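Local coordinates for regulating synaptic membrane exocytosis protein 2 (PDB 2BWQ) that probably acts in regulated neurotransmitter release at the synapse, as a C2 domain of a Rab3-interacting active-zone protein, at residues F2-D14 with A117-Q129. Sequence-based numbering, arbitrary orientation.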
ATOM      1  N   PHE A   2      -8.882 -19.357  -4.007  1.00 23.18           N
ATOM      2  CA  PHE A   2      -9.135 -18.793  -2.697  1.00 22.30           C
ATOM      3  C   PHE A   2      -9.175 -17.290  -2.826  1.00 21.35           C
ATOM      4  O   PHE A   2      -8.462 -16.721  -3.708  1.00 21.42           O
ATOM      5  CB  PHE A   2      -8.003 -19.214  -1.740  1.00 22.62           C
ATOM      6  CG  PHE A   2      -7.996 -20.686  -1.434  1.00 25.11           C
ATOM      7  CD1 PHE A   2      -9.068 -21.278  -0.776  1.00 23.30           C
ATOM      8  CD2 PHE A   2      -6.902 -21.497  -1.793  1.00 25.86           C
ATOM      9  CE1 PHE A   2      -9.072 -22.654  -0.501  1.00 23.29           C
ATOM     10  CE2 PHE A   2      -6.903 -22.874  -1.518  1.00 26.48           C
ATOM     11  CZ  PHE A   2      -7.991 -23.441  -0.879  1.00 25.32           C
ATOM     12  N   LEU A   3      -9.948 -16.594  -1.968  1.00 19.73           N
ATOM     13  CA  LEU A   3      -9.903 -15.115  -1.912  1.00 21.47           C
ATOM     14  C   LEU A   3      -8.540 -14.671  -1.334  1.00 20.03           C
ATOM     15  O   LEU A   3      -7.956 -15.323  -0.443  1.00 20.20           O
ATOM     16  CB  LEU A   3     -11.048 -14.550  -1.036  1.00 20.89           C
ATOM     17  CG  LEU A   3     -12.522 -14.721  -1.457  1.00 23.52           C
ATOM     18  CD1 LEU A   3     -13.460 -13.982  -0.466  1.00 28.59           C
ATOM     19  CD2 LEU A   3     -12.725 -14.164  -2.833  1.00 25.95           C
ATOM     20  N   SER A   4      -8.024 -13.559  -1.831  1.00 20.27           N
ATOM     21  CA  SER A   4      -6.736 -13.023  -1.374  1.00 20.25           C
ATOM     22  C   SER A   4      -6.903 -11.782  -0.502  1.00 19.07           C
ATOM     23  O   SER A   4      -5.973 -11.394   0.211  1.00 19.69           O
ATOM     24  CB  SER A   4      -5.821 -12.699  -2.560  1.00 22.63           C
ATOM     25  OG  SER A   4      -5.402 -13.883  -3.241  1.00 23.93           O
ATOM     26  N   GLY A   5      -8.070 -11.155  -0.550  1.00 17.13           N
ATOM     27  CA  GLY A   5      -8.269  -9.960   0.276  1.00 17.11           C
ATOM     28  C   GLY A   5      -8.001  -8.682  -0.496  1.00 16.27           C
ATOM     29  O   GLY A   5      -7.569  -8.646  -1.670  1.00 16.35           O
ATOM     30  N   GLN A   6      -8.257  -7.611   0.233  1.00 14.17           N
ATOM     31  CA  GLN A   6      -8.212  -6.270  -0.394  1.00 13.15           C
ATOM     32  C   GLN A   6      -7.611  -5.286   0.580  1.00 13.74           C
ATOM     33  O   GLN A   6      -7.739  -5.448   1.802  1.00 13.50           O
ATOM     34  CB  GLN A   6      -9.596  -5.804  -0.791  1.00 15.17           C
ATOM     35  CG  GLN A   6     -10.329  -6.741  -1.761  1.00 18.66           C
ATOM     36  CD  GLN A   6     -11.618  -6.189  -2.272  1.00 23.12           C
ATOM     37  OE1 GLN A   6     -11.800  -4.972  -2.403  1.00 26.34           O
ATOM     38  NE2 GLN A   6     -12.550  -7.098  -2.606  1.00 24.46           N
ATOM     39  N   LEU A   7      -7.085  -4.194   0.023  0.50 12.64           N
ATOM     40  CA  LEU A   7      -6.433  -3.146   0.803  0.50 11.31           C
ATOM     41  C   LEU A   7      -7.052  -1.786   0.522  0.50 11.16           C
ATOM     42  O   LEU A   7      -7.216  -1.423  -0.660  0.50 11.76           O
ATOM     43  CB  LEU A   7      -4.963  -3.064   0.410  0.50 12.36           C
ATOM     44  CG  LEU A   7      -4.148  -2.129   1.296  0.50 11.38           C
ATOM     45  CD1 LEU A   7      -4.117  -2.525   2.801  0.50 13.63           C
ATOM     46  CD2 LEU A   7      -2.721  -2.042   0.786  0.50 14.06           C
ATOM     47  N   SER A   8      -7.397  -1.035   1.566  1.00 10.80           N
ATOM     48  CA  SER A   8      -7.990   0.291   1.425  1.00 11.54           C
ATOM     49  C   SER A   8      -6.919   1.325   1.519  1.00 11.99           C
ATOM     50  O   SER A   8      -6.184   1.402   2.493  1.00 13.16           O
ATOM     51  CB  SER A   8      -9.022   0.482   2.504  1.00 13.15           C
ATOM     52  OG  SER A   8      -9.549   1.813   2.429  1.00 15.50           O
ATOM     53  N   ILE A   9      -6.795   2.121   0.437  1.00 12.92           N
ATOM     54  CA  ILE A   9      -5.681   3.086   0.268  1.00 13.70           C
ATOM     55  C   ILE A   9      -6.295   4.397  -0.207  1.00 12.72           C
ATOM     56  O   ILE A   9      -7.218   4.387  -1.042  1.00 12.43           O
ATOM     57  CB  ILE A   9      -4.758   2.569  -0.870  1.00 14.58           C
ATOM     58  CG1 ILE A   9      -4.137   1.222  -0.492  1.00 16.16           C
ATOM     59  CG2 ILE A   9      -3.595   3.563  -1.104  1.00 14.42           C
ATOM     60  CD1 ILE A   9      -3.413   0.512  -1.656  1.00 18.34           C
ATOM     61  N   LYS A  10      -5.811   5.510   0.326  1.00 12.03           N
ATOM     62  CA  LYS A  10      -6.226   6.855  -0.097  1.00 12.20           C
ATOM     63  C   LYS A  10      -5.020   7.579  -0.632  1.00 12.36           C
ATOM     64  O   LYS A  10      -3.929   7.608   0.018  1.00 14.95           O
ATOM     65  CB  LYS A  10      -6.810   7.591   1.123  1.00 12.67           C
ATOM     66  CG  LYS A  10      -7.219   9.071   0.881  1.00 14.36           C
ATOM     67  CD  LYS A  10      -7.985   9.573   2.101  1.00 19.68           C
ATOM     68  CE  LYS A  10      -7.198  10.131   3.236  1.00 26.54           C
ATOM     69  NZ  LYS A  10      -6.484  11.373   2.933  1.00 17.15           N
ATOM     70  N   LEU A  11      -5.143   8.181  -1.810  1.00 11.00           N
ATOM     71  CA  LEU A  11      -4.019   8.866  -2.484  1.00 11.26           C
ATOM     72  C   LEU A  11      -4.370  10.313  -2.748  1.00 10.16           C
ATOM     73  O   LEU A  11      -5.484  10.596  -3.200  1.00 11.30           O
ATOM     74  CB  LEU A  11      -3.752   8.181  -3.825  1.00 12.12           C
ATOM     75  CG  LEU A  11      -3.427   6.695  -3.809  1.00 10.73           C
ATOM     76  CD1 LEU A  11      -3.282   6.145  -5.210  1.00 14.05           C
ATOM     77  CD2 LEU A  11      -2.092   6.436  -3.041  1.00 14.50           C
ATOM     78  N   TRP A  12      -3.382  11.185  -2.605  1.00 10.55           N
ATOM     79  CA  TRP A  12      -3.597  12.549  -3.007  1.00 11.59           C
ATOM     80  C   TRP A  12      -2.245  13.184  -3.336  1.00 11.42           C
ATOM     81  O   TRP A  12      -1.301  13.021  -2.574  1.00 11.92           O
ATOM     82  CB  TRP A  12      -4.279  13.315  -1.858  1.00 13.84           C
ATOM     83  CG  TRP A  12      -4.535  14.766  -2.179  1.00 15.13           C
ATOM     84  CD1 TRP A  12      -5.378  15.287  -3.171  1.00 16.70           C
ATOM     85  CD2 TRP A  12      -3.935  15.822  -1.524  1.00 16.18           C
ATOM     86  NE1 TRP A  12      -5.246  16.671  -3.147  1.00 17.89           N
ATOM     87  CE2 TRP A  12      -4.370  17.021  -2.161  1.00 15.93           C
ATOM     88  CE3 TRP A  12      -3.040  15.901  -0.473  1.00 17.22           C
ATOM     89  CZ2 TRP A  12      -3.927  18.273  -1.734  1.00 18.02           C
ATOM     90  CZ3 TRP A  12      -2.580  17.141  -0.065  1.00 19.46           C
ATOM     91  CH2 TRP A  12      -3.015  18.290  -0.698  1.00 19.18           C
ATOM     92  N   PHE A  13      -2.258  13.987  -4.373  1.00 11.47           N
ATOM     93  CA  PHE A  13      -1.065  14.773  -4.730  1.00 11.11           C
ATOM     94  C   PHE A  13      -1.268  16.249  -4.425  1.00 12.29           C
ATOM     95  O   PHE A  13      -2.268  16.816  -4.848  1.00 13.10           O
ATOM     96  CB  PHE A  13      -0.748  14.545  -6.204  1.00 12.23           C
ATOM     97  CG  PHE A  13       0.414  15.380  -6.696  1.00 12.29           C
ATOM     98  CD1 PHE A  13       1.697  15.216  -6.158  1.00 12.35           C
ATOM     99  CD2 PHE A  13       0.235  16.348  -7.703  1.00 15.67           C
ATOM    100  CE1 PHE A  13       2.761  15.995  -6.553  1.00 14.49           C
ATOM    101  CE2 PHE A  13       1.324  17.140  -8.132  1.00 17.31           C
ATOM    102  CZ  PHE A  13       2.583  16.917  -7.552  1.00 16.50           C
ATOM    103  N   ASP A  14      -0.345  16.817  -3.673  1.00 12.41           N
ATOM    104  CA  ASP A  14      -0.387  18.208  -3.373  1.00 13.53           C
ATOM    105  C   ASP A  14       0.483  18.949  -4.421  1.00 14.33           C
ATOM    106  O   ASP A  14       1.755  18.920  -4.324  1.00 14.71           O
ATOM    107  CB  ASP A  14       0.151  18.433  -1.984  1.00 14.39           C
ATOM    108  CG  ASP A  14       0.192  19.920  -1.587  1.00 17.53           C
ATOM    109  OD1 ASP A  14      -0.017  20.794  -2.445  1.00 17.50           O
ATOM    110  OD2 ASP A  14       0.548  20.186  -0.459  1.00 27.23           O
ATOM    111  N   ALA A 117      -3.489   7.042 -11.564  1.00 12.12           N
ATOM    112  CA  ALA A 117      -3.922   6.753 -10.216  1.00 12.25           C
ATOM    113  C   ALA A 117      -5.126   7.620  -9.816  1.00 10.36           C
ATOM    114  O   ALA A 117      -5.350   8.736 -10.327  1.00 12.11           O
ATOM    115  CB  ALA A 117      -2.772   7.082  -9.247  1.00 12.36           C
ATOM    116  N   LEU A 118      -5.902   7.072  -8.916  1.00 12.22           N
ATOM    117  CA  LEU A 118      -7.039   7.781  -8.299  1.00 12.15           C
ATOM    118  C   LEU A 118      -6.555   8.788  -7.244  1.00 11.80           C
ATOM    119  O   LEU A 118      -6.591   8.506  -6.049  1.00 12.88           O
ATOM    120  CB  LEU A 118      -8.007   6.750  -7.656  1.00 12.81           C
ATOM    121  CG  LEU A 118      -8.750   5.868  -8.661  1.00 14.11           C
ATOM    122  CD1 LEU A 118      -9.279   4.615  -7.992  1.00 17.98           C
ATOM    123  CD2 LEU A 118      -9.894   6.591  -9.273  1.00 18.73           C
ATOM    124  N   LEU A 119      -6.085   9.930  -7.700  1.00 10.61           N
ATOM    125  CA  LEU A 119      -5.546  10.950  -6.791  1.00 11.37           C
ATOM    126  C   LEU A 119      -6.635  11.886  -6.307  1.00 12.02           C
ATOM    127  O   LEU A 119      -6.488  13.117  -6.429  1.00 14.65           O
ATOM    128  CB  LEU A 119      -4.440  11.718  -7.538  1.00 13.16           C
ATOM    129  CG  LEU A 119      -3.299  10.794  -7.990  1.00 11.86           C
ATOM    130  CD1 LEU A 119      -2.258  11.597  -8.766  1.00 15.98           C
ATOM    131  CD2 LEU A 119      -2.616  10.128  -6.825  1.00 15.48           C
ATOM    132  N   ASP A 120      -7.690  11.319  -5.770  1.00 10.78           N
ATOM    133  CA  ASP A 120      -8.910  12.052  -5.446  1.00 11.06           C
ATOM    134  C   ASP A 120      -9.060  12.224  -3.950  1.00 11.29           C
ATOM    135  O   ASP A 120     -10.055  12.778  -3.516  1.00 11.62           O
ATOM    136  CB  ASP A 120     -10.099  11.299  -6.029  1.00 11.35           C
ATOM    137  CG  ASP A 120     -10.238   9.869  -5.491  1.00 11.20           C
ATOM    138  OD1 ASP A 120      -9.457   9.471  -4.585  1.00 11.72           O
ATOM    139  OD2 ASP A 120     -11.191   9.164  -5.903  1.00 14.87           O
ATOM    140  N   ASP A 121      -8.033  11.890  -3.166  1.00 11.13           N
ATOM    141  CA  ASP A 121      -8.108  11.993  -1.693  1.00 10.07           C
ATOM    142  C   ASP A 121      -9.252  11.222  -1.079  1.00 10.38           C
ATOM    143  O   ASP A 121      -9.701  11.643   0.016  1.00 11.94           O
ATOM    144  CB  ASP A 121      -8.117  13.470  -1.224  1.00 11.36           C
ATOM    145  CG  ASP A 121      -7.698  13.589   0.193  1.00 12.15           C
ATOM    146  OD1 ASP A 121      -6.776  12.880   0.627  1.00 12.15           O
ATOM    147  OD2 ASP A 121      -8.310  14.382   0.958  1.00 11.52           O
ATOM    148  N   GLU A 122      -9.746  10.196  -1.751  1.00 10.08           N
ATOM    149  CA  GLU A 122     -10.746   9.308  -1.190  1.00 10.36           C
ATOM    150  C   GLU A 122     -10.201   7.914  -0.959  1.00 11.70           C
ATOM    151  O   GLU A 122      -9.385   7.459  -1.747  1.00 11.83           O
ATOM    152  CB  GLU A 122     -11.955   9.179  -2.143  1.00 12.27           C
ATOM    153  CG  GLU A 122     -12.754  10.504  -2.304  1.00 15.40           C
ATOM    154  CD  GLU A 122     -13.657  10.879  -1.118  1.00 18.55           C
ATOM    155  OE1 GLU A 122     -13.629  10.207  -0.096  1.00 20.11           O
ATOM    156  OE2 GLU A 122     -14.456  11.881  -1.267  1.00 21.87           O
ATOM    157  N   PRO A 123     -10.680   7.160   0.002  1.00 12.82           N
ATOM    158  CA  PRO A 123     -10.299   5.774   0.135  1.00 12.60           C
ATOM    159  C   PRO A 123     -10.930   4.908  -0.974  1.00 11.87           C
ATOM    160  O   PRO A 123     -12.090   5.136  -1.357  1.00 13.60           O
ATOM    161  CB  PRO A 123     -10.884   5.363   1.518  1.00 14.99           C
ATOM    162  CG  PRO A 123     -12.024   6.303   1.671  1.00 19.18           C
ATOM    163  CD  PRO A 123     -11.702   7.588   0.981  1.00 14.94           C
ATOM    164  N   HIS A 124     -10.104   3.965  -1.456  1.00 11.90           N
ATOM    165  CA  HIS A 124     -10.588   2.981  -2.404  1.00 12.91           C
ATOM    166  C   HIS A 124     -10.019   1.624  -2.037  1.00 13.47           C
ATOM    167  O   HIS A 124      -8.916   1.535  -1.510  1.00 13.02           O
ATOM    168  CB  HIS A 124     -10.109   3.382  -3.813  1.00 13.37           C
ATOM    169  CG  HIS A 124     -10.799   4.594  -4.338  1.00 12.99           C
ATOM    170  ND1 HIS A 124     -10.255   5.845  -4.522  1.00 14.70           N
ATOM    171  CD2 HIS A 124     -12.095   4.693  -4.688  1.00 12.25           C
ATOM    172  CE1 HIS A 124     -11.197   6.667  -4.985  1.00 10.56           C
ATOM    173  NE2 HIS A 124     -12.315   5.990  -5.065  1.00 17.21           N
ATOM    174  N   TRP A 125     -10.776   0.581  -2.399  1.00 13.75           N
ATOM    175  CA  TRP A 125     -10.321  -0.799  -2.184  1.00 12.51           C
ATOM    176  C   TRP A 125      -9.598  -1.323  -3.420  1.00 13.97           C
ATOM    177  O   TRP A 125     -10.023  -1.076  -4.576  1.00 14.85           O
ATOM    178  CB  TRP A 125     -11.537  -1.714  -1.927  1.00 13.29           C
ATOM    179  CG  TRP A 125     -12.152  -1.511  -0.555  1.00 14.37           C
ATOM    180  CD1 TRP A 125     -13.331  -0.869  -0.244  1.00 18.26           C
ATOM    181  CD2 TRP A 125     -11.606  -1.948   0.686  1.00 14.84           C
ATOM    182  NE1 TRP A 125     -13.553  -0.918   1.112  1.00 16.25           N
ATOM    183  CE2 TRP A 125     -12.495  -1.559   1.707  1.00 16.28           C
ATOM    184  CE3 TRP A 125     -10.460  -2.660   1.035  1.00 14.35           C
ATOM    185  CZ2 TRP A 125     -12.273  -1.881   3.068  1.00 15.98           C
ATOM    186  CZ3 TRP A 125     -10.240  -2.983   2.403  1.00 14.10           C
ATOM    187  CH2 TRP A 125     -11.113  -2.550   3.380  1.00 15.09           C
ATOM    188  N   TYR A 126      -8.497  -2.052  -3.216  1.00 12.45           N
ATOM    189  CA  TYR A 126      -7.716  -2.688  -4.268  1.00 12.98           C
ATOM    190  C   TYR A 126      -7.550  -4.179  -3.958  1.00 13.64           C
ATOM    191  O   TYR A 126      -7.156  -4.538  -2.843  1.00 13.83           O
ATOM    192  CB  TYR A 126      -6.304  -2.016  -4.373  1.00 13.57           C
ATOM    193  CG  TYR A 126      -6.359  -0.541  -4.748  1.00 12.73           C
ATOM    194  CD1 TYR A 126      -6.570   0.443  -3.781  1.00 12.97           C
ATOM    195  CD2 TYR A 126      -6.219  -0.167  -6.070  1.00 13.55           C
ATOM    196  CE1 TYR A 126      -6.643   1.777  -4.140  1.00 12.23           C
ATOM    197  CE2 TYR A 126      -6.252   1.201  -6.434  1.00 14.15           C
ATOM    198  CZ  TYR A 126      -6.461   2.149  -5.450  1.00 12.02           C
ATOM    199  OH  TYR A 126      -6.490   3.500  -5.787  1.00 13.52           O
ATOM    200  N   LYS A 127      -7.706  -4.980  -5.008  1.00 15.70           N
ATOM    201  CA  LYS A 127      -7.524  -6.431  -4.829  1.00 17.19           C
ATOM    202  C   LYS A 127      -6.058  -6.755  -4.766  1.00 16.92           C
ATOM    203  O   LYS A 127      -5.271  -6.322  -5.580  1.00 17.46           O
ATOM    204  CB  LYS A 127      -8.209  -7.165  -5.972  1.00 18.22           C
ATOM    205  CG  LYS A 127      -9.746  -7.201  -5.718  1.00 22.79           C
ATOM    206  CD  LYS A 127     -10.588  -7.850  -6.802  1.00 24.10           C
ATOM    207  CE  LYS A 127     -12.072  -7.518  -6.551  1.00 27.70           C
ATOM    208  NZ  LYS A 127     -13.002  -8.259  -7.486  1.00 33.26           N
ATOM    209  N   LEU A 128      -5.680  -7.539  -3.758  1.00 17.04           N
ATOM    210  CA  LEU A 128      -4.292  -8.067  -3.677  1.00 19.65           C
ATOM    211  C   LEU A 128      -4.070  -9.179  -4.688  1.00 21.11           C
ATOM    212  O   LEU A 128      -4.959 -10.007  -4.925  1.00 20.02           O
ATOM    213  CB  LEU A 128      -4.065  -8.643  -2.287  1.00 19.85           C
ATOM    214  CG  LEU A 128      -3.932  -7.594  -1.180  1.00 19.90           C
ATOM    215  CD1 LEU A 128      -4.224  -8.171   0.168  1.00 22.93           C
ATOM    216  CD2 LEU A 128      -2.560  -6.896  -1.269  1.00 20.19           C
ATOM    217  N   GLN A 129      -2.911  -9.175  -5.327  1.00 22.48           N
ATOM    218  CA  GLN A 129      -2.630 -10.108  -6.452  1.00 24.87           C
ATOM    219  C   GLN A 129      -1.425 -10.891  -6.023  1.00 24.53           C
ATOM    220  O   GLN A 129      -0.384 -10.287  -5.820  1.00 20.85           O
ATOM    221  CB  GLN A 129      -2.304  -9.379  -7.775  1.00 26.47           C
ATOM    222  CG  GLN A 129      -3.382  -8.477  -8.376  1.00 32.36           C
ATOM    223  CD  GLN A 129      -4.444  -9.264  -9.122  1.00 38.49           C
ATOM    224  OE1 GLN A 129      -4.621  -9.079 -10.326  1.00 41.07           O
ATOM    225  NE2 GLN A 129      -5.151 -10.152  -8.412  1.00 39.95           N
ATOM    226  OXT GLN A 129      -1.464 -12.146  -5.897  1.00 28.89           O
TER
HETATM  227  O   HOH W   1      -7.784 -10.193  -3.931  1.00 33.09           O
HETATM  228  O   HOH W   2      -6.801   5.069  -3.681  1.00 11.95           O
HETATM  229  O   HOH W   3      -7.340   7.726  -3.509  1.00  9.14           O
HETATM  230  O   HOH W   4      -4.198  14.905  -6.361  1.00 16.01           O
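L7 and I9 pair with Y126 and H124 where the first and last strands of this C2 beta-sandwich, 6-14 and 123-127, run antiparallel; the last strand forms one edge of its four-stranded sheet. L7 and Y126 bond through both backbone amides, as do I9 and H124, and L128 N reaches G5 O beyond the strand end.

One sheet face carries Q6, S8, W125 and K127. The W125 indole lies across the neighbouring strand, with S8 CB 3.6 Å from the centroid of its six-membered ring and almost on the ring normal, a CH-pi contact; K28 adds a cation-pi contact to the same indole. Q6 runs out extended beside K127, its amide turned nearly perpendicular to the indole (87°) and its OE1 3.3 Å from W125 CB.

On the inner face, towards the other sheet, the Y126 ring and the I9 side chain cross at about a right angle, I9 CD1 lying 3.8 Å from Y126 CD1. The phenol end of Y126 is joined to I9 O through a water 2.6 Å from OH.

In the turn that leads into P123, D121 N bonds to L11 O and D120 OD1 takes E122 N in an Asx turn. K10 folds back over D121, its chain bent at chi3 (87°) and chi4, and K10 NZ meets D121 OD1 on the syn side, 30° out of the carboxylate plane, at 2.8 Å in a salt bridge. A methionine in its place would probably leave the D121 carboxylate without this cationic mate and freer to turn.

Ahead of D120 in the chain, L119 CD2 packs 3.8 Å from L11 CB, while a water bridges F13 N and L119 O, 2.9 Å from each.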